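Local coordinates for BREX protein BrxA (Magnetospirillum magneticum, PDB 3BHW) that probably belongs to a type 1 BREX phage-exclusion system, which protects bacteria against double-stranded DNA phage by blocking phage DNA replication, at residues I12-K18 with V154-E160; T99-F104 with M124-L129; L105-R110 with R195-V199. All blocks are in the same frame, centred on the assembly; numbering follows the deposited sequence. Where two conformers were deposited one is given.

Contact 1. Residues I12-K18 with V154-E160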
ATOM      1  N   ILE A  12       0.872  -8.655   0.199  1.00 20.79           N
ATOM      2  CA  ILE A  12       0.170  -7.484  -0.322  0.50 21.52           C
ATOM      3  C   ILE A  12      -1.200  -7.825  -0.936  1.00 21.18           C
ATOM      4  O   ILE A  12      -2.119  -6.999  -0.910  1.00 21.12           O
ATOM      5  CB  ILE A  12       1.100  -6.693  -1.286  0.50 21.37           C
ATOM      6  CG1 ILE A  12       0.604  -5.260  -1.539  0.50 22.15           C
ATOM      7  CG2 ILE A  12       1.377  -7.485  -2.586  0.50 22.20           C
ATOM      8  CD1 ILE A  12       0.008  -5.037  -2.914  0.50 19.80           C
ATOM      9  N   GLY A  13      -1.341  -9.052  -1.439  1.00 20.61           N
ATOM     10  CA  GLY A  13      -2.570  -9.504  -2.084  1.00 20.24           C
ATOM     11  C   GLY A  13      -3.756  -9.705  -1.164  1.00 19.48           C
ATOM     12  O   GLY A  13      -4.889  -9.892  -1.637  1.00 21.20           O
ATOM     13  N   GLY A  14      -3.507  -9.688   0.138  1.00 17.50           N
ATOM     14  CA  GLY A  14      -4.588  -9.876   1.114  1.00 18.92           C
ATOM     15  C   GLY A  14      -5.632  -8.769   1.133  1.00 19.55           C
ATOM     16  O   GLY A  14      -6.777  -8.968   1.600  1.00 20.98           O
ATOM     17  N   GLY A  15      -5.260  -7.593   0.630  1.00 20.45           N
ATOM     18  CA  GLY A  15      -6.216  -6.496   0.520  1.00 19.28           C
ATOM     19  C   GLY A  15      -5.621  -5.176   0.055  1.00 17.90           C
ATOM     20  O   GLY A  15      -4.395  -4.938   0.175  1.00 16.74           O
ATOM     21  N   SER A  16      -6.492  -4.343  -0.512  1.00 18.19           N
ATOM     22  CA  SER A  16      -6.074  -3.052  -1.052  1.00 17.73           C
ATOM     23  C   SER A  16      -6.024  -2.064   0.104  1.00 17.27           C
ATOM     24  O   SER A  16      -5.978  -2.504   1.255  1.00 18.52           O
ATOM     25  CB  SER A  16      -7.003  -2.573  -2.181  1.00 17.86           C
ATOM     26  OG  SER A  16      -8.335  -2.526  -1.713  1.00 19.86           O
ATOM     27  N   LEU A  17      -6.051  -0.749  -0.182  1.00 16.58           N
ATOM     28  CA  LEU A  17      -5.738   0.183   0.899  1.00 15.92           C
ATOM     29  C   LEU A  17      -6.829   0.246   1.988  1.00 17.32           C
ATOM     30  O   LEU A  17      -6.520   0.297   3.170  1.00 18.03           O
ATOM     31  CB  LEU A  17      -5.430   1.562   0.347  1.00 16.84           C
ATOM     32  CG  LEU A  17      -4.269   1.518  -0.653  1.00 15.15           C
ATOM     33  CD1 LEU A  17      -4.019   2.948  -1.151  1.00 17.08           C
ATOM     34  CD2 LEU A  17      -2.993   0.943  -0.091  1.00 19.89           C
ATOM     35  N   LYS A  18      -8.080   0.229   1.560  1.00 17.10           N
ATOM     36  CA  LYS A  18      -9.232   0.199   2.440  1.00 18.33           C
ATOM     37  C   LYS A  18      -9.144   1.256   3.519  1.00 18.49           C
ATOM     38  O   LYS A  18      -8.952   0.968   4.696  1.00 17.96           O
ATOM     39  CB  LYS A  18      -9.348  -1.176   3.056  1.00 19.88           C
ATOM     40  CG  LYS A  18      -9.763  -2.248   2.050  1.00 22.16           C
ATOM     41  CD  LYS A  18     -10.148  -3.497   2.771  1.00 26.21           C
ATOM     42  CE  LYS A  18     -10.703  -4.491   1.808  1.00 27.83           C
ATOM     43  NZ  LYS A  18     -12.116  -4.214   1.523  1.00 28.72           N
ATOM     44  N   VAL A 154      -3.212  -5.232  -6.578  1.00 18.82           N
ATOM     45  CA  VAL A 154      -2.274  -4.187  -6.982  1.00 18.43           C
ATOM     46  C   VAL A 154      -2.953  -3.124  -7.850  1.00 18.11           C
ATOM     47  O   VAL A 154      -2.757  -1.905  -7.649  1.00 17.54           O
ATOM     48  CB  VAL A 154      -1.048  -4.799  -7.637  1.00 19.67           C
ATOM     49  CG1 VAL A 154      -0.212  -3.725  -8.285  1.00 20.56           C
ATOM     50  CG2 VAL A 154      -0.226  -5.486  -6.566  1.00 19.85           C
ATOM     51  N   TYR A 155      -3.736  -3.541  -8.841  1.00 16.72           N
ATOM     52  CA  TYR A 155      -4.381  -2.526  -9.678  1.00 16.49           C
ATOM     53  C   TYR A 155      -5.444  -1.747  -8.935  1.00 16.50           C
ATOM     54  O   TYR A 155      -5.648  -0.544  -9.199  1.00 17.91           O
ATOM     55  CB  TYR A 155      -4.957  -3.169 -10.933  1.00 16.22           C
ATOM     56  CG  TYR A 155      -3.903  -3.394 -12.015  1.00 17.53           C
ATOM     57  CD1 TYR A 155      -3.041  -4.513 -12.020  1.00 22.44           C
ATOM     58  CD2 TYR A 155      -3.773  -2.462 -13.051  1.00 20.46           C
ATOM     59  CE1 TYR A 155      -2.080  -4.678 -13.055  1.00 20.43           C
ATOM     60  CE2 TYR A 155      -2.822  -2.612 -14.053  1.00 18.17           C
ATOM     61  CZ  TYR A 155      -1.981  -3.716 -14.055  1.00 18.50           C
ATOM     62  OH  TYR A 155      -1.062  -3.787 -15.090  1.00 19.85           O
ATOM     63  N   ARG A 156      -6.131  -2.386  -7.979  1.00 17.11           N
ATOM     64  CA  ARG A 156      -7.119  -1.680  -7.164  1.00 17.86           C
ATOM     65  C   ARG A 156      -6.423  -0.567  -6.325  1.00 16.73           C
ATOM     66  O   ARG A 156      -6.915   0.584  -6.224  1.00 18.08           O
ATOM     67  CB  ARG A 156      -7.843  -2.659  -6.225  1.00 18.28           C
ATOM     68  CG  ARG A 156      -9.011  -2.107  -5.527  1.00 21.88           C
ATOM     69  CD  ARG A 156     -10.000  -3.213  -5.109  1.00 25.17           C
ATOM     70  NE  ARG A 156      -9.466  -4.068  -4.059  1.00 25.44           N
ATOM     71  CZ  ARG A 156      -9.009  -5.309  -4.233  1.00 29.85           C
ATOM     72  NH1 ARG A 156      -8.534  -5.965  -3.192  1.00 30.88           N
ATOM     73  NH2 ARG A 156      -9.001  -5.891  -5.431  1.00 30.25           N
ATOM     74  N   ILE A 157      -5.264  -0.881  -5.745  1.00 17.46           N
ATOM     75  CA  ILE A 157      -4.476   0.107  -5.011  1.00 17.07           C
ATOM     76  C   ILE A 157      -4.172   1.306  -5.896  1.00 18.08           C
ATOM     77  O   ILE A 157      -4.285   2.448  -5.466  1.00 17.94           O
ATOM     78  CB  ILE A 157      -3.154  -0.518  -4.509  1.00 18.13           C
ATOM     79  CG1 ILE A 157      -3.439  -1.353  -3.279  1.00 18.14           C
ATOM     80  CG2 ILE A 157      -2.231   0.563  -4.007  1.00 17.13           C
ATOM     81  CD1 ILE A 157      -2.313  -2.269  -2.889  1.00 17.62           C
ATOM     82  N   LEU A 158      -3.798   1.025  -7.131  1.00 17.38           N
ATOM     83  CA  LEU A 158      -3.418   2.075  -8.054  1.00 18.17           C
ATOM     84  C   LEU A 158      -4.626   2.892  -8.466  1.00 18.70           C
ATOM     85  O   LEU A 158      -4.502   4.098  -8.679  1.00 17.42           O
ATOM     86  CB  LEU A 158      -2.690   1.476  -9.249  1.00 18.48           C
ATOM     87  CG  LEU A 158      -1.321   0.829  -8.951  1.00 20.36           C
ATOM     88  CD1 LEU A 158      -0.750   0.417 -10.263  1.00 20.36           C
ATOM     89  CD2 LEU A 158      -0.319   1.733  -8.194  1.00 21.70           C
ATOM     90  N   VAL A 159      -5.792   2.257  -8.554  1.00 18.43           N
ATOM     91  CA  VAL A 159      -7.037   2.982  -8.810  1.00 19.61           C
ATOM     92  C   VAL A 159      -7.358   3.877  -7.579  1.00 18.84           C
ATOM     93  O   VAL A 159      -7.711   5.068  -7.719  1.00 18.89           O
ATOM     94  CB  VAL A 159      -8.205   2.018  -9.115  1.00 20.44           C
ATOM     95  CG1 VAL A 159      -9.569   2.694  -8.889  1.00 20.52           C
ATOM     96  CG2 VAL A 159      -8.115   1.452 -10.560  1.00 20.88           C
ATOM     97  N   GLU A 160      -7.226   3.330  -6.377  1.00 20.12           N
ATOM     98  CA  GLU A 160      -7.551   4.086  -5.155  1.00 20.31           C
ATOM     99  C   GLU A 160      -6.717   5.354  -5.015  1.00 20.55           C
ATOM    100  O   GLU A 160      -7.239   6.435  -4.658  1.00 20.84           O
ATOM    101  CB  GLU A 160      -7.359   3.238  -3.886  1.00 20.01           C
ATOM    102  CG  GLU A 160      -8.379   2.138  -3.667  1.00 20.11           C
ATOM    103  CD  GLU A 160      -8.008   1.229  -2.479  1.00 21.85           C
ATOM    104  OE1 GLU A 160      -6.892   0.664  -2.478  1.00 20.26           O
ATOM    105  OE2 GLU A 160      -8.823   1.072  -1.537  1.00 24.74           O
TER
HETATM  106  O   HOH W   1      -9.150  -5.359  -0.903  1.00 23.79           O
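The carboxylate of Glu160 takes the amides of Leu17 and Lys18 at its oxygen edge, and the guanidinium of Arg156 meets Ser16 at its edge, near its plane, where NE lies 3.0 Å from Ser16 OG. Both carboxylate oxygens are met on the syn side, the side of the partner oxygen. OE1 takes Leu17 N at 2.8 Å with a fairly straight N-H (161°), while OE2 takes Lys18 N at 3.3 Å, 20° out of the plane. A glutamate suits this place because its two oxygens can hold two successive amides just where helix 19-31 begins, Lys18 being its N-cap residue. Arg156 bends at chi3 (69°), which brings its NH1 round to a water that also accepts from Ser16 N. Beside these polar groups lies a branched aliphatic layer. Ile157 CG1 rests against Ser16 CA at 3.8 Å and Leu17 CD2 at 4.0 Å, and its CD1 reaches Ile12 CD1 at 3.6 Å. Leu17 and Ile157 continue onto helix 83-97, at Val90 and Phe91, and Val154 onto Phe104 of helix 99-112, which places the N-terminal loop and helix 145-161 in the helical core.

Contact 2. Residues T99-F104 with M124-L129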
ATOM      1  N   THR A  99       7.894  -4.797  -0.845  1.00 15.06           N
ATOM      2  CA  THR A  99       8.854  -4.626  -1.941  1.00 13.73           C
ATOM      3  C   THR A  99       8.229  -4.995  -3.288  1.00 14.86           C
ATOM      4  O   THR A  99       8.618  -4.460  -4.307  1.00 15.44           O
ATOM      5  CB  THR A  99      10.163  -5.415  -1.622  1.00 14.46           C
ATOM      6  OG1 THR A  99      10.652  -4.964  -0.341  1.00 16.01           O
ATOM      7  CG2 THR A  99      11.227  -5.168  -2.679  1.00 16.30           C
ATOM      8  N   LEU A 100       7.288  -5.947  -3.308  1.00 15.04           N
ATOM      9  CA  LEU A 100       6.657  -6.325  -4.550  1.00 15.40           C
ATOM     10  C   LEU A 100       5.895  -5.130  -5.165  1.00 15.62           C
ATOM     11  O   LEU A 100       5.993  -4.874  -6.388  1.00 16.06           O
ATOM     12  CB  LEU A 100       5.734  -7.540  -4.358  1.00 16.23           C
ATOM     13  CG  LEU A 100       5.019  -8.030  -5.604  1.00 15.69           C
ATOM     14  CD1 LEU A 100       5.962  -8.829  -6.451  1.00 19.09           C
ATOM     15  CD2 LEU A 100       3.787  -8.843  -5.135  1.00 19.41           C
ATOM     16  N   LEU A 101       5.137  -4.416  -4.329  1.00 15.28           N
ATOM     17  CA  LEU A 101       4.450  -3.178  -4.752  1.00 15.66           C
ATOM     18  C   LEU A 101       5.456  -2.070  -5.083  1.00 16.79           C
ATOM     19  O   LEU A 101       5.432  -1.479  -6.159  1.00 14.93           O
ATOM     20  CB  LEU A 101       3.471  -2.693  -3.693  1.00 15.74           C
ATOM     21  CG  LEU A 101       2.773  -1.367  -4.037  1.00 13.33           C
ATOM     22  CD1 LEU A 101       1.836  -1.462  -5.271  1.00 16.57           C
ATOM     23  CD2 LEU A 101       1.975  -0.942  -2.808  1.00 16.77           C
ATOM     24  N   GLY A 102       6.361  -1.784  -4.153  1.00 16.75           N
ATOM     25  CA  GLY A 102       7.324  -0.701  -4.370  1.00 17.49           C
ATOM     26  C   GLY A 102       8.131  -0.849  -5.665  1.00 17.59           C
ATOM     27  O   GLY A 102       8.253   0.129  -6.429  1.00 16.97           O
ATOM     28  N   ASP A 103       8.652  -2.060  -5.914  1.00 15.95           N
ATOM     29  CA  ASP A 103       9.448  -2.348  -7.106  1.00 15.63           C
ATOM     30  C   ASP A 103       8.582  -2.254  -8.378  1.00 15.49           C
ATOM     31  O   ASP A 103       9.080  -1.860  -9.427  1.00 16.63           O
ATOM     32  CB  ASP A 103      10.181  -3.719  -7.036  1.00 15.60           C
ATOM     33  CG  ASP A 103      11.457  -3.663  -6.221  1.00 16.97           C
ATOM     34  OD1 ASP A 103      11.726  -2.616  -5.592  1.00 17.03           O
ATOM     35  OD2 ASP A 103      12.200  -4.686  -6.232  1.00 19.02           O
ATOM     36  N   PHE A 104       7.293  -2.598  -8.276  1.00 15.72           N
ATOM     37  CA  PHE A 104       6.398  -2.385  -9.426  1.00 16.68           C
ATOM     38  C   PHE A 104       6.406  -0.894  -9.841  1.00 15.84           C
ATOM     39  O   PHE A 104       6.557  -0.557 -11.034  1.00 15.50           O
ATOM     40  CB  PHE A 104       4.976  -2.888  -9.130  1.00 15.94           C
ATOM     41  CG  PHE A 104       4.105  -3.001 -10.364  1.00 18.29           C
ATOM     42  CD1 PHE A 104       4.602  -3.546 -11.534  1.00 12.87           C
ATOM     43  CD2 PHE A 104       2.800  -2.487 -10.355  1.00 16.66           C
ATOM     44  CE1 PHE A 104       3.785  -3.659 -12.687  1.00 13.77           C
ATOM     45  CE2 PHE A 104       1.979  -2.562 -11.508  1.00 16.65           C
ATOM     46  CZ  PHE A 104       2.484  -3.162 -12.680  1.00 17.23           C
ATOM     47  N   MET A 124       2.007  -6.087 -18.416  1.00 24.95           N
ATOM     48  CA  MET A 124       3.152  -5.428 -17.749  1.00 24.35           C
ATOM     49  C   MET A 124       3.335  -5.949 -16.335  1.00 22.64           C
ATOM     50  O   MET A 124       4.457  -6.073 -15.859  1.00 20.99           O
ATOM     51  CB  MET A 124       2.967  -3.903 -17.753  1.00 23.90           C
ATOM     52  CG  MET A 124       2.752  -3.391 -19.147  1.00 27.06           C
ATOM     53  SD  MET A 124       3.625  -1.858 -19.345  1.00 25.43           S
ATOM     54  CE  MET A 124       5.314  -2.437 -19.644  1.00 21.35           C
ATOM     55  N   TRP A 125       2.218  -6.227 -15.666  1.00 21.22           N
ATOM     56  CA  TRP A 125       2.275  -6.863 -14.360  1.00 20.93           C
ATOM     57  C   TRP A 125       2.774  -8.295 -14.491  1.00 21.81           C
ATOM     58  O   TRP A 125       3.641  -8.689 -13.761  1.00 21.61           O
ATOM     59  CB  TRP A 125       0.932  -6.825 -13.650  1.00 20.89           C
ATOM     60  CG  TRP A 125       0.921  -7.640 -12.425  1.00 21.04           C
ATOM     61  CD1 TRP A 125       0.414  -8.892 -12.308  1.00 21.28           C
ATOM     62  CD2 TRP A 125       1.487  -7.315 -11.140  1.00 18.22           C
ATOM     63  NE1 TRP A 125       0.604  -9.371 -11.031  1.00 23.21           N
ATOM     64  CE2 TRP A 125       1.245  -8.417 -10.290  1.00 22.24           C
ATOM     65  CE3 TRP A 125       2.140  -6.198 -10.613  1.00 21.23           C
ATOM     66  CZ2 TRP A 125       1.652  -8.441  -8.972  1.00 19.99           C
ATOM     67  CZ3 TRP A 125       2.531  -6.233  -9.262  1.00 21.16           C
ATOM     68  CH2 TRP A 125       2.282  -7.351  -8.470  1.00 21.59           C
ATOM     69  N   ASP A 126       2.214  -9.023 -15.458  1.00 22.78           N
ATOM     70  CA  ASP A 126       2.600 -10.383 -15.764  1.00 23.21           C
ATOM     71  C   ASP A 126       4.100 -10.520 -15.976  1.00 23.20           C
ATOM     72  O   ASP A 126       4.738 -11.387 -15.389  1.00 23.61           O
ATOM     73  CB  ASP A 126       1.879 -10.805 -17.044  1.00 23.37           C
ATOM     74  CG  ASP A 126       0.560 -11.483 -16.773  1.00 28.42           C
ATOM     75  OD1 ASP A 126      -0.047 -11.265 -15.701  1.00 30.68           O
ATOM     76  OD2 ASP A 126       0.120 -12.246 -17.663  1.00 33.23           O
ATOM     77  N   GLN A 127       4.653  -9.656 -16.823  1.00 21.89           N
ATOM     78  CA  GLN A 127       6.041  -9.718 -17.215  1.00 21.67           C
ATOM     79  C   GLN A 127       6.957  -9.276 -16.050  1.00 19.33           C
ATOM     80  O   GLN A 127       8.063  -9.784 -15.873  1.00 21.76           O
ATOM     81  CB  GLN A 127       6.259  -8.904 -18.498  1.00 22.19           C
ATOM     82  CG  GLN A 127       5.433  -9.441 -19.669  1.00 24.66           C
ATOM     83  CD  GLN A 127       5.254  -8.450 -20.824  1.00 25.79           C
ATOM     84  OE1 GLN A 127       4.305  -8.576 -21.634  1.00 28.22           O
ATOM     85  NE2 GLN A 127       6.192  -7.510 -20.954  1.00 29.09           N
ATOM     86  N   TYR A 128       6.453  -8.389 -15.223  1.00 17.10           N
ATOM     87  CA  TYR A 128       7.149  -7.967 -13.986  1.00 18.02           C
ATOM     88  C   TYR A 128       7.293  -9.153 -13.043  1.00 19.33           C
ATOM     89  O   TYR A 128       8.359  -9.370 -12.485  1.00 17.74           O
ATOM     90  CB  TYR A 128       6.395  -6.775 -13.335  1.00 18.12           C
ATOM     91  CG  TYR A 128       6.803  -6.464 -11.900  1.00 16.83           C
ATOM     92  CD1 TYR A 128       8.010  -5.815 -11.613  1.00 17.08           C
ATOM     93  CD2 TYR A 128       5.969  -6.826 -10.844  1.00 12.68           C
ATOM     94  CE1 TYR A 128       8.374  -5.517 -10.295  1.00 15.66           C
ATOM     95  CE2 TYR A 128       6.334  -6.573  -9.521  1.00 12.87           C
ATOM     96  CZ  TYR A 128       7.521  -5.921  -9.245  1.00 15.64           C
ATOM     97  OH  TYR A 128       7.920  -5.662  -7.948  1.00 16.48           O
ATOM     98  N   LEU A 129       6.196  -9.862 -12.825  1.00 19.68           N
ATOM     99  CA  LEU A 129       6.290 -11.089 -12.045  1.00 22.92           C
ATOM    100  C   LEU A 129       7.293 -12.071 -12.613  1.00 23.96           C
ATOM    101  O   LEU A 129       8.064 -12.632 -11.863  1.00 24.22           O
ATOM    102  CB  LEU A 129       4.934 -11.731 -11.879  1.00 23.69           C
ATOM    103  CG  LEU A 129       4.068 -11.023 -10.848  1.00 25.16           C
ATOM    104  CD1 LEU A 129       2.836 -11.869 -10.606  1.00 26.38           C
ATOM    105  CD2 LEU A 129       4.832 -10.835  -9.555  1.00 27.74           C
TER
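Phe104, Trp125 and Tyr128 form an aromatic cluster between helices 99-112 and 122-135, filling a gap in which the axes of the two segments approach to 11.5 Å. Each leaves its own helix with CG trans to the backbone N (chi1 -166° for Phe104). Trp125 and Tyr128 thereby reach across to Phe104 from the facing helix. The Phe104-Trp125 pair is T-shaped: the planes stand at 88°, and Trp125 CE3 sits 3.5 Å above the Phe104 ring, over its centre. Tyr128 meets Phe104 obliquely instead, with Phe104 CD1 over one of its faces and Phe104 CA making a CH-pi contact there. Leu100, with its CG also trans to N, divides its branches: CD2 touches the edge of the indole at Trp125 CH2, and CD1 touches both Tyr128 CE2 (3.8 Å) and Leu129 CD2 (3.9 Å). The carboxylate of Asp103 is engaged elsewhere, by Arg7, Tyr8 and Tyr192, and its CB lies by Tyr128 OH. Tyrosine fits its position because it adds a hydroxyl to a buried ring: OH donates to Leu100 O at 2.6 Å, tilted 17° from the carbonyl plane, and that oxygen also accepts the helical bond from Phe104 N.

Contact 3. Residues L105-R110 with R195-V199; sequences LDLVVR and RCIQV
Val199 presses its branched side chain against helix 99-112 beside Arg110, and this is the tightly packed end of the contact. Its CB lies 3.7 Å from Arg110 CA, CG2 meets Val109 CG1 at 3.9 Å, and CG1 covers one face of the Arg110 guanidinium, 3.6 Å above its plane. A compact beta-branched residue suits the place, filling the angle between a backbone and a flat cationic group. Nearby, Leu105 CB packs on Cys196 O at 3.4 Å, while Cys196 SG lies against the CB of Asp106.

The other end is polar and looser. Arg110 bends at chi3 (-53°), turning NH2 back toward its own helix, where it forms a salt bridge with Asp106 OD1 at 3.0 Å; the oxygen is met on its anti side. NH2 also points at Arg195 O, although the modelled separation is too short to be taken literally. The same OD1 also bridges to Arg195 NE at 3.0 Å through a weak, strongly bent hydrogen bond (128°), with carboxylate and guanidinium planes almost perpendicular at 86°. One aspartate is thus shared by two arginines in a salt-bridge network. A water donates to Asp106 OD2 at 2.6 Å and accepts from Arg195 NE, on the side where the exposed Arg195 lies.

Helix 99-112 widens to a pi-type turn at 105-109, Arg110 N bonding to Leu105 O. Leu105 and Cys196 both reach Ile95 of helix 83-97, and Ile197 touches Phe91 and Ala92 of the same helix, which docks the end of helix 191-197 against the helical bundle.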
ATOM      1  N   LEU A 105       6.302  -0.023  -8.848  1.00 14.65           N
ATOM      2  CA  LEU A 105       6.228   1.401  -9.015  1.00 14.86           C
ATOM      3  C   LEU A 105       7.568   1.868  -9.546  1.00 14.91           C
ATOM      4  O   LEU A 105       7.592   2.470 -10.606  1.00 12.56           O
ATOM      5  CB  LEU A 105       5.922   2.037  -7.675  1.00 15.36           C
ATOM      6  CG  LEU A 105       4.489   1.739  -7.263  1.00 15.53           C
ATOM      7  CD1 LEU A 105       4.296   1.923  -5.729  1.00 14.53           C
ATOM      8  CD2 LEU A 105       3.547   2.611  -8.070  1.00 19.59           C
ATOM      9  N   ASP A 106       8.658   1.482  -8.865  1.00 14.42           N
ATOM     10  CA  ASP A 106       9.995   1.924  -9.156  1.00 16.24           C
ATOM     11  C   ASP A 106      10.515   1.507 -10.519  1.00 16.15           C
ATOM     12  O   ASP A 106      11.137   2.288 -11.189  1.00 19.98           O
ATOM     13  CB  ASP A 106      10.933   1.304  -8.091  1.00 16.68           C
ATOM     14  CG  ASP A 106      12.348   1.951  -8.066  1.00 19.14           C
ATOM     15  OD1 ASP A 106      12.499   3.132  -8.412  1.00 19.37           O
ATOM     16  OD2 ASP A 106      13.284   1.312  -7.625  1.00 20.12           O
ATOM     17  N   LEU A 107      10.336   0.233 -10.866  1.00 16.56           N
ATOM     18  CA  LEU A 107      10.979  -0.332 -12.056  1.00 15.25           C
ATOM     19  C   LEU A 107      10.077  -0.427 -13.270  1.00 14.80           C
ATOM     20  O   LEU A 107      10.599  -0.686 -14.338  1.00 16.91           O
ATOM     21  CB  LEU A 107      11.477  -1.722 -11.748  1.00 15.77           C
ATOM     22  CG  LEU A 107      12.303  -1.755 -10.457  1.00 15.65           C
ATOM     23  CD1 LEU A 107      12.669  -3.164 -10.202  1.00 16.42           C
ATOM     24  CD2 LEU A 107      13.547  -0.921 -10.477  1.00 20.27           C
ATOM     25  N   VAL A 108       8.754  -0.273 -13.106  1.00 14.42           N
ATOM     26  CA  VAL A 108       7.808  -0.384 -14.242  0.50 14.57           C
ATOM     27  C   VAL A 108       6.946   0.872 -14.404  1.00 15.99           C
ATOM     28  O   VAL A 108       6.951   1.553 -15.452  1.00 16.38           O
ATOM     29  CB  VAL A 108       6.895  -1.669 -14.117  0.50 14.48           C
ATOM     30  CG1 VAL A 108       6.068  -1.864 -15.382  0.50 12.70           C
ATOM     31  CG2 VAL A 108       7.720  -2.938 -13.822  0.50 10.07           C
ATOM     32  N   VAL A 109       6.168   1.183 -13.384  1.00 16.01           N
ATOM     33  CA  VAL A 109       5.297   2.368 -13.502  1.00 16.76           C
ATOM     34  C   VAL A 109       6.088   3.640 -13.793  1.00 18.02           C
ATOM     35  O   VAL A 109       5.705   4.395 -14.696  1.00 16.98           O
ATOM     36  CB  VAL A 109       4.358   2.514 -12.286  1.00 16.07           C
ATOM     37  CG1 VAL A 109       3.387   3.678 -12.478  1.00 17.43           C
ATOM     38  CG2 VAL A 109       3.694   1.187 -12.015  1.00 15.06           C
ATOM     39  N   ARG A 110       7.184   3.860 -13.078  1.00 17.92           N
ATOM     40  CA  ARG A 110       7.933   5.092 -13.333  1.00 19.07           C
ATOM     41  C   ARG A 110       8.297   5.218 -14.824  1.00 19.74           C
ATOM     42  O   ARG A 110       8.100   6.243 -15.394  1.00 19.30           O
ATOM     43  CB  ARG A 110       9.223   5.077 -12.514  1.00 20.77           C
ATOM     44  CG  ARG A 110      10.086   6.325 -12.704  1.00 21.26           C
ATOM     45  CD  ARG A 110      11.492   6.096 -12.183  1.00 26.87           C
ATOM     46  NE  ARG A 110      11.480   5.616 -10.804  1.00 30.80           N
ATOM     47  CZ  ARG A 110      11.172   6.380  -9.766  1.00 28.73           C
ATOM     48  NH1 ARG A 110      10.882   7.667  -9.951  1.00 29.66           N
ATOM     49  NH2 ARG A 110      11.153   5.864  -8.552  1.00 29.26           N
ATOM     50  N   ARG A 195      11.203   7.179  -3.122  1.00 17.87           N
ATOM     51  CA  ARG A 195      11.537   6.844  -4.506  1.00 17.32           C
ATOM     52  C   ARG A 195      10.376   6.199  -5.262  1.00 17.96           C
ATOM     53  O   ARG A 195      10.197   6.433  -6.469  1.00 18.59           O
ATOM     54  CB  ARG A 195      12.749   5.895  -4.510  1.00 19.32           C
ATOM     55  CG  ARG A 195      13.440   5.784  -5.797  1.00 21.33           C
ATOM     56  CD  ARG A 195      14.225   4.406  -5.855  1.00 22.33           C
ATOM     57  NE  ARG A 195      14.954   4.261  -7.105  1.00 30.56           N
ATOM     58  CZ  ARG A 195      16.020   4.987  -7.408  1.00 29.41           C
ATOM     59  NH1 ARG A 195      16.456   5.891  -6.535  1.00 31.25           N
ATOM     60  NH2 ARG A 195      16.662   4.799  -8.565  1.00 30.45           N
ATOM     61  N   CYS A 196       9.600   5.369  -4.554  1.00 15.71           N
ATOM     62  CA  CYS A 196       8.515   4.579  -5.168  1.00 16.53           C
ATOM     63  C   CYS A 196       7.179   5.298  -5.229  1.00 17.95           C
ATOM     64  O   CYS A 196       6.396   5.050  -6.128  1.00 18.83           O
ATOM     65  CB  CYS A 196       8.303   3.282  -4.372  1.00 15.82           C
ATOM     66  SG  CYS A 196       9.753   2.141  -4.349  1.00 17.16           S
ATOM     67  N   ILE A 197       6.931   6.193  -4.265  1.00 18.93           N
ATOM     68  CA  ILE A 197       5.579   6.760  -4.088  1.00 20.83           C
ATOM     69  C   ILE A 197       5.253   7.815  -5.127  1.00 23.42           C
ATOM     70  O   ILE A 197       4.067   8.042  -5.458  1.00 24.74           O
ATOM     71  CB  ILE A 197       5.379   7.361  -2.666  1.00 21.33           C
ATOM     72  CG1 ILE A 197       3.907   7.590  -2.394  1.00 18.97           C
ATOM     73  CG2 ILE A 197       6.153   8.674  -2.494  1.00 20.19           C
ATOM     74  CD1 ILE A 197       3.570   7.782  -0.983  1.00 18.89           C
ATOM     75  N   GLN A 198       6.290   8.481  -5.620  1.00 25.37           N
ATOM     76  CA  GLN A 198       6.110   9.568  -6.575  1.00 27.89           C
ATOM     77  C   GLN A 198       6.930   9.156  -7.775  1.00 28.45           C
ATOM     78  O   GLN A 198       8.169   9.201  -7.734  1.00 29.49           O
ATOM     79  CB  GLN A 198       6.559  10.925  -6.009  1.00 28.01           C
ATOM     80  CG  GLN A 198       6.133  12.151  -6.869  1.00 30.12           C
ATOM     81  CD  GLN A 198       4.740  12.684  -6.539  1.00 31.73           C
ATOM     82  OE1 GLN A 198       4.525  13.267  -5.468  1.00 34.90           O
ATOM     83  NE2 GLN A 198       3.787  12.497  -7.464  1.00 28.76           N
ATOM     84  N   VAL A 199       6.241   8.695  -8.818  1.00 28.89           N
ATOM     85  CA  VAL A 199       6.919   8.196 -10.010  1.00 29.78           C
ATOM     86  C   VAL A 199       6.426   8.918 -11.258  1.00 30.99           C
ATOM     87  O   VAL A 199       6.676   8.478 -12.363  1.00 31.80           O
ATOM     88  CB  VAL A 199       6.736   6.653 -10.197  1.00 29.87           C
ATOM     89  CG1 VAL A 199       7.477   5.852  -9.103  1.00 29.06           C
ATOM     90  CG2 VAL A 199       5.238   6.281 -10.291  1.00 28.88           C
TER
HETATM   91  O   HOH W   2      15.362   1.803  -9.194  1.00 22.38           O

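Overall arrangement
The three contacts tie parts of one all-helical chain around helix 99-112. Contacts 2 and 3 use successive portions of that helix, with centres about 10 Å apart; contact 1 lies nearer the chain's centre, its own centre about 13 Å from that of contact 2 and 16 Å from that of contact 3. Along the sequence contact 2 is nested within the span closed by contact 1, whereas contact 3 alternates with both. Val154 touches Trp125 and Phe104, joining contacts 1 and 2, and Leu158 packs on Leu105, joining 1 and 3. The N-terminal loop, the middle helices and the C-terminal tail are thereby brought together around helix 99-112, with contact 3 reaching the surface.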